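Local coordinates for uncharacterized protein (Pseudomonas aeruginosa PAO1, PDB 4R1D) that probably acts as a calcium-binding lipase of the alpha/beta hydrolase family, a type VI secretion effector held in check by the partner protein Tli4, at residues R132-G137 with D203-G208. Residues are numbered along the deposited sequence; the frame is centred on the assembly and turned at random.
With CA (calcium ion), chain C.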
loop_
_atom_site.group_PDB
_atom_site.type_symbol
_atom_site.label_atom_id
_atom_site.label_comp_id
_atom_site.label_asym_id
_atom_site.label_seq_id
_atom_site.Cartn_x
_atom_site.Cartn_y
_atom_site.Cartn_z
ATOM N N ARG A 132 16.419 -2.066 13.593
ATOM C CA ARG A 132 15.415 -3.053 13.198
ATOM C C ARG A 132 14.291 -3.122 14.240
ATOM O O ARG A 132 13.106 -3.100 13.903
ATOM C CB ARG A 132 16.080 -4.423 12.995
ATOM C CG ARG A 132 15.141 -5.593 12.788
ATOM C CD ARG A 132 15.041 -6.010 11.333
ATOM N NE ARG A 132 16.286 -5.899 10.563
ATOM C CZ ARG A 132 16.297 -5.504 9.294
ATOM N NH1 ARG A 132 15.141 -5.202 8.711
ATOM N NH2 ARG A 132 17.427 -5.393 8.609
ATOM N N LEU A 133 14.662 -3.187 15.516
ATOM C CA LEU A 133 13.672 -3.175 16.586
ATOM C C LEU A 133 12.827 -1.911 16.540
ATOM O O LEU A 133 11.634 -1.941 16.856
ATOM C CB LEU A 133 14.345 -3.295 17.953
ATOM C CG LEU A 133 14.773 -4.725 18.278
ATOM C CD1 LEU A 133 15.630 -4.759 19.546
ATOM C CD2 LEU A 133 13.556 -5.637 18.408
ATOM N N ARG A 134 13.451 -0.806 16.150
ATOM C CA ARG A 134 12.736 0.468 16.037
ATOM C C ARG A 134 11.856 0.517 14.787
ATOM O O ARG A 134 11.180 1.516 14.553
ATOM C CB ARG A 134 13.706 1.648 15.979
ATOM C CG ARG A 134 14.641 1.788 17.168
ATOM C CD ARG A 134 14.027 2.566 18.296
ATOM N NE ARG A 134 15.077 3.022 19.209
ATOM C CZ ARG A 134 15.777 4.136 19.026
ATOM N NH1 ARG A 134 15.523 4.909 17.969
ATOM N NH2 ARG A 134 16.730 4.475 19.894
ATOM N N GLY A 135 11.903 -0.536 13.969
ATOM C CA GLY A 135 11.055 -0.626 12.786
ATOM C C GLY A 135 11.544 0.098 11.538
ATOM O O GLY A 135 10.789 0.285 10.571
ATOM N N TRP A 136 12.809 0.492 11.525
ATOM C CA TRP A 136 13.310 1.275 10.400
ATOM C C TRP A 136 13.372 0.463 9.101
ATOM O O TRP A 136 13.507 1.036 8.026
ATOM C CB TRP A 136 14.687 1.859 10.702
ATOM C CG TRP A 136 14.717 2.888 11.803
ATOM C CD1 TRP A 136 13.782 3.102 12.783
ATOM C CD2 TRP A 136 15.760 3.832 12.029
ATOM N NE1 TRP A 136 14.186 4.145 13.599
ATOM C CE2 TRP A 136 15.398 4.603 13.154
ATOM C CE3 TRP A 136 16.967 4.105 11.383
ATOM C CZ2 TRP A 136 16.207 5.625 13.650
ATOM C CZ3 TRP A 136 17.768 5.124 11.875
ATOM C CH2 TRP A 136 17.384 5.866 12.999
ATOM N N GLY A 137 13.268 -0.864 9.209
ATOM C CA GLY A 137 13.278 -1.716 8.033
ATOM C C GLY A 137 11.883 -1.915 7.465
ATOM O O GLY A 137 11.674 -2.751 6.593
ATOM N N ASP A 203 13.917 9.127 20.997
ATOM C CA ASP A 203 14.215 7.942 20.190
ATOM C C ASP A 203 13.210 7.905 19.041
ATOM O O ASP A 203 12.012 8.089 19.267
ATOM C CB ASP A 203 14.008 6.667 21.004
ATOM C CG ASP A 203 15.108 6.416 22.023
ATOM O OD1 ASP A 203 16.255 6.860 21.820
ATOM O OD2 ASP A 203 14.819 5.729 23.027
ATOM N N VAL A 204 13.684 7.651 17.827
ATOM C CA VAL A 204 12.787 7.615 16.666
ATOM C C VAL A 204 12.313 6.191 16.392
ATOM O O VAL A 204 13.129 5.300 16.156
ATOM C CB VAL A 204 13.486 8.135 15.403
ATOM C CG1 VAL A 204 12.522 8.107 14.209
ATOM C CG2 VAL A 204 14.030 9.570 15.632
ATOM N N TRP A 205 10.995 5.998 16.402
ATOM C CA TRP A 205 10.380 4.707 16.112
ATOM C C TRP A 205 9.616 4.850 14.806
ATOM O O TRP A 205 9.097 5.919 14.511
ATOM C CB TRP A 205 9.414 4.312 17.228
ATOM C CG TRP A 205 10.111 4.044 18.521
ATOM C CD1 TRP A 205 10.618 4.973 19.384
ATOM C CD2 TRP A 205 10.381 2.760 19.104
ATOM N NE1 TRP A 205 11.180 4.345 20.475
ATOM C CE2 TRP A 205 11.057 2.988 20.320
ATOM C CE3 TRP A 205 10.119 1.441 18.712
ATOM C CZ2 TRP A 205 11.467 1.947 21.156
ATOM C CZ3 TRP A 205 10.529 0.406 19.540
ATOM C CH2 TRP A 205 11.205 0.666 20.747
ATOM N N CYS A 206 9.556 3.779 14.027
ATOM C CA CYS A 206 9.016 3.859 12.673
ATOM C C CYS A 206 7.671 3.154 12.567
ATOM O O CYS A 206 7.608 1.921 12.578
ATOM C CB CYS A 206 9.987 3.224 11.691
ATOM S SG CYS A 206 9.520 3.436 9.952
ATOM N N ALA A 207 6.607 3.941 12.455
ATOM C CA ALA A 207 5.258 3.391 12.393
ATOM C C ALA A 207 4.822 3.104 10.965
ATOM O O ALA A 207 3.872 3.707 10.459
ATOM C CB ALA A 207 4.269 4.332 13.071
ATOM N N GLY A 208 5.512 2.179 10.308
ATOM C CA GLY A 208 5.075 1.745 8.988
ATOM C C GLY A 208 3.645 1.224 9.077
ATOM O O GLY A 208 3.210 0.744 10.134
HETATM CA CA CA C . 18.004 8.392 20.989
HETATM O O HOH W 1 19.335 6.191 21.085
HETATM O O HOH W 2 18.603 8.343 23.557
#
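Arg134 NH1 and Trp136 NE1 both donate to Val204 O at 3.0 Å, from opposite faces of its carbonyl plane. The indole bond is the straighter, with an N-H...O angle of 165° and the oxygen close to the ring plane. Arg134 CD sits over the centre of the Trp205 six-membered ring, 3.7 Å from its centroid, a CH-pi contact. A bend at chi2 (-86°) sets CD there. Asp203 CB lies over one guanidinium face, 3.5 Å above its plane and toward the rim. Arg134 NH2 comes within 3.1 Å of Asp203 OD1, which binds the calcium at 2.5 Å; its charge-only pairing with Asp203 OD2 is long, 3.9 Å. Cys206 N donates to Arg134 O at 2.8 Å. Gly135 ends helix 128-133 in a Schellman motif, and its O lies 3.2 Å from Cys206 CB.

In the second shell, Glu152 salt-bridges Arg134 NH1, accepts from Val204 N and, with Asp156 and the Phe202 carbonyl, completes the calcium's protein ligands. Tyr234 bonds both Asp203 OD2 and Trp205 NE1. The loop lies against outermost strand 201-206 of the parallel sheet, with helix 141-155 packing on Trp136 and Val204, helix 215-238 on Trp205, and strand 48-54 alongside.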